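Long-range contact in M32 carboxypeptidase (Chitinophagaceae bacterium, PDB 7A03), which probably cleaves single amino acids from the C-terminal ends of peptides as a metal-dependent carboxypeptidase of the M32 family: residues W263-H267 / S300-E304. Sequence-based numbering, arbitrary orientation.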
loop_
_atom_site.group_PDB
_atom_site.type_symbol
_atom_site.label_atom_id
_atom_site.label_comp_id
_atom_site.label_asym_id
_atom_site.label_seq_id
_atom_site.Cartn_x
_atom_site.Cartn_y
_atom_site.Cartn_z
ATOM N N TRP A 263 -5.882 14.783 0.797
ATOM C CA TRP A 263 -5.720 13.460 1.388
ATOM C C TRP A 263 -4.714 12.604 0.625
ATOM O O TRP A 263 -4.048 11.760 1.245
ATOM C CB TRP A 263 -7.080 12.773 1.612
ATOM C CG TRP A 263 -7.819 13.467 2.726
ATOM C CD1 TRP A 263 -7.776 13.173 4.056
ATOM C CD2 TRP A 263 -8.613 14.652 2.607
ATOM N NE1 TRP A 263 -8.521 14.087 4.768
ATOM C CE2 TRP A 263 -9.060 14.995 3.894
ATOM C CE3 TRP A 263 -9.019 15.436 1.523
ATOM C CZ2 TRP A 263 -9.874 16.099 4.125
ATOM C CZ3 TRP A 263 -9.814 16.530 1.754
ATOM C CH2 TRP A 263 -10.231 16.857 3.042
ATOM N N SER A 264 -4.561 12.802 -0.693
ATOM C CA SER A 264 -3.454 12.138 -1.382
ATOM C C SER A 264 -2.116 12.561 -0.771
ATOM O O SER A 264 -1.214 11.735 -0.552
ATOM C CB SER A 264 -3.467 12.484 -2.874
ATOM O OG SER A 264 -4.560 11.890 -3.544
ATOM N N CYS A 265 -1.963 13.865 -0.532
ATOM C CA CYS A 265 -0.713 14.388 -0.005
ATOM C C CYS A 265 -0.448 13.821 1.383
ATOM O O CYS A 265 0.669 13.409 1.691
ATOM C CB CYS A 265 -0.846 15.903 0.110
ATOM S SG CYS A 265 -0.610 16.788 -1.427
ATOM N N ILE A 266 -1.475 13.778 2.245
ATOM C CA ILE A 266 -1.242 13.242 3.587
ATOM C C ILE A 266 -0.896 11.757 3.521
ATOM O O ILE A 266 -0.008 11.268 4.240
ATOM C CB ILE A 266 -2.462 13.494 4.492
ATOM C CG1 ILE A 266 -2.749 15.006 4.592
ATOM C CG2 ILE A 266 -2.228 12.869 5.868
ATOM C CD1 ILE A 266 -4.082 15.325 5.211
ATOM N N HIS A 267 -1.580 11.024 2.640
ATOM C CA HIS A 267 -1.336 9.595 2.463
ATOM C C HIS A 267 0.118 9.331 2.046
ATOM O O HIS A 267 0.851 8.530 2.674
ATOM C CB HIS A 267 -2.318 9.119 1.394
ATOM C CG HIS A 267 -2.284 7.652 1.124
ATOM N ND1 HIS A 267 -3.157 6.760 1.714
ATOM C CD2 HIS A 267 -1.495 6.922 0.304
ATOM C CE1 HIS A 267 -2.914 5.545 1.256
ATOM N NE2 HIS A 267 -1.901 5.614 0.407
ATOM N N SER A 300 0.733 5.122 5.601
ATOM C CA SER A 300 -0.102 6.002 4.775
ATOM C C SER A 300 -1.506 6.183 5.352
ATOM O O SER A 300 -2.037 7.308 5.395
ATOM C CB SER A 300 -0.154 5.530 3.318
ATOM O OG SER A 300 -0.822 4.290 3.190
ATOM N N ARG A 301 -2.127 5.086 5.800
ATOM C CA ARG A 301 -3.491 5.174 6.301
ATOM C C ARG A 301 -3.567 5.837 7.670
ATOM O O ARG A 301 -4.561 6.516 7.959
ATOM C CB ARG A 301 -4.129 3.786 6.376
ATOM C CG ARG A 301 -4.406 3.157 5.010
ATOM C CD ARG A 301 -5.305 4.009 4.115
ATOM N NE ARG A 301 -5.788 3.210 2.989
ATOM C CZ ARG A 301 -6.457 3.679 1.941
ATOM N NH1 ARG A 301 -6.885 2.828 1.022
ATOM N NH2 ARG A 301 -6.738 4.973 1.816
ATOM N N LEU A 302 -2.553 5.636 8.527
ATOM C CA LEU A 302 -2.583 6.262 9.842
ATOM C C LEU A 302 -2.601 7.767 9.696
ATOM O O LEU A 302 -3.386 8.457 10.369
ATOM C CB LEU A 302 -1.375 5.826 10.670
ATOM C CG LEU A 302 -1.249 6.382 12.096
ATOM C CD1 LEU A 302 -0.559 5.358 12.988
ATOM C CD2 LEU A 302 -0.465 7.688 12.117
ATOM N N TRP A 303 -1.755 8.299 8.800
ATOM C CA TRP A 303 -1.781 9.750 8.638
ATOM C C TRP A 303 -3.002 10.225 7.854
ATOM O O TRP A 303 -3.626 11.232 8.221
ATOM C CB TRP A 303 -0.495 10.226 7.977
ATOM C CG TRP A 303 0.702 10.200 8.871
ATOM C CD1 TRP A 303 1.634 9.211 8.969
ATOM C CD2 TRP A 303 1.115 11.230 9.780
ATOM N NE1 TRP A 303 2.619 9.567 9.861
ATOM C CE2 TRP A 303 2.305 10.792 10.393
ATOM C CE3 TRP A 303 0.588 12.480 10.140
ATOM C CZ2 TRP A 303 2.996 11.566 11.326
ATOM C CZ3 TRP A 303 1.280 13.248 11.075
ATOM C CH2 TRP A 303 2.458 12.782 11.665
ATOM N N GLU A 304 -3.384 9.505 6.798
ATOM C CA GLU A 304 -4.479 9.975 5.958
ATOM C C GLU A 304 -5.799 9.989 6.716
ATOM O O GLU A 304 -6.597 10.928 6.581
ATOM C CB GLU A 304 -4.600 9.088 4.717
ATOM C CG GLU A 304 -5.721 9.544 3.792
ATOM C CD GLU A 304 -6.201 8.470 2.842
ATOM O OE1 GLU A 304 -5.609 7.373 2.837
ATOM O OE2 GLU A 304 -7.189 8.726 2.110
#
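In HExxH metallopeptidases the metal-binding histidines are often oriented by a second-shell carboxylate, and this contact is consistent with that principle. Here His267, the first histidine of an HExxH sequence on helix 258-277, donates from ND1 to Glu304 OE1 on helix 293-307 (2.8 Å), leaving NE2 as the nitrogen that would probably face the metal, although none is bound to the motif in this structure. The same oxygen, Glu304 OE1, takes a salt-bridging hydrogen bond from Arg301 NH2 (2.8 Å), one turn back on its own helix, while OE2 pairs with Arg309, so the carboxylate is held from several directions. Ser300 CB lies 3.4 Å from the centroid of the His267 ring, almost on the ring normal, in a CH-pi contact; the Ser300 hydroxyl is bonded to the carbonyl of Glu297. This small residue lets the backbones come close, with the CA atoms of His267 and Ser300 4.4 Å apart, where the axes of segments 263-267 and 300-304 run at 134° to each other. Beside the polar cluster, Ile266 CG2 packs 3.8 Å from Trp303 CB, and the edge of Trp263 meets the carbonyl of Glu304 (CD1 to O 3.6 Å). Such a His-carboxylate pair fits the gluzincin arrangement, in which the helix after the HExxH helix supplies a glutamate ligand, here probably Glu297.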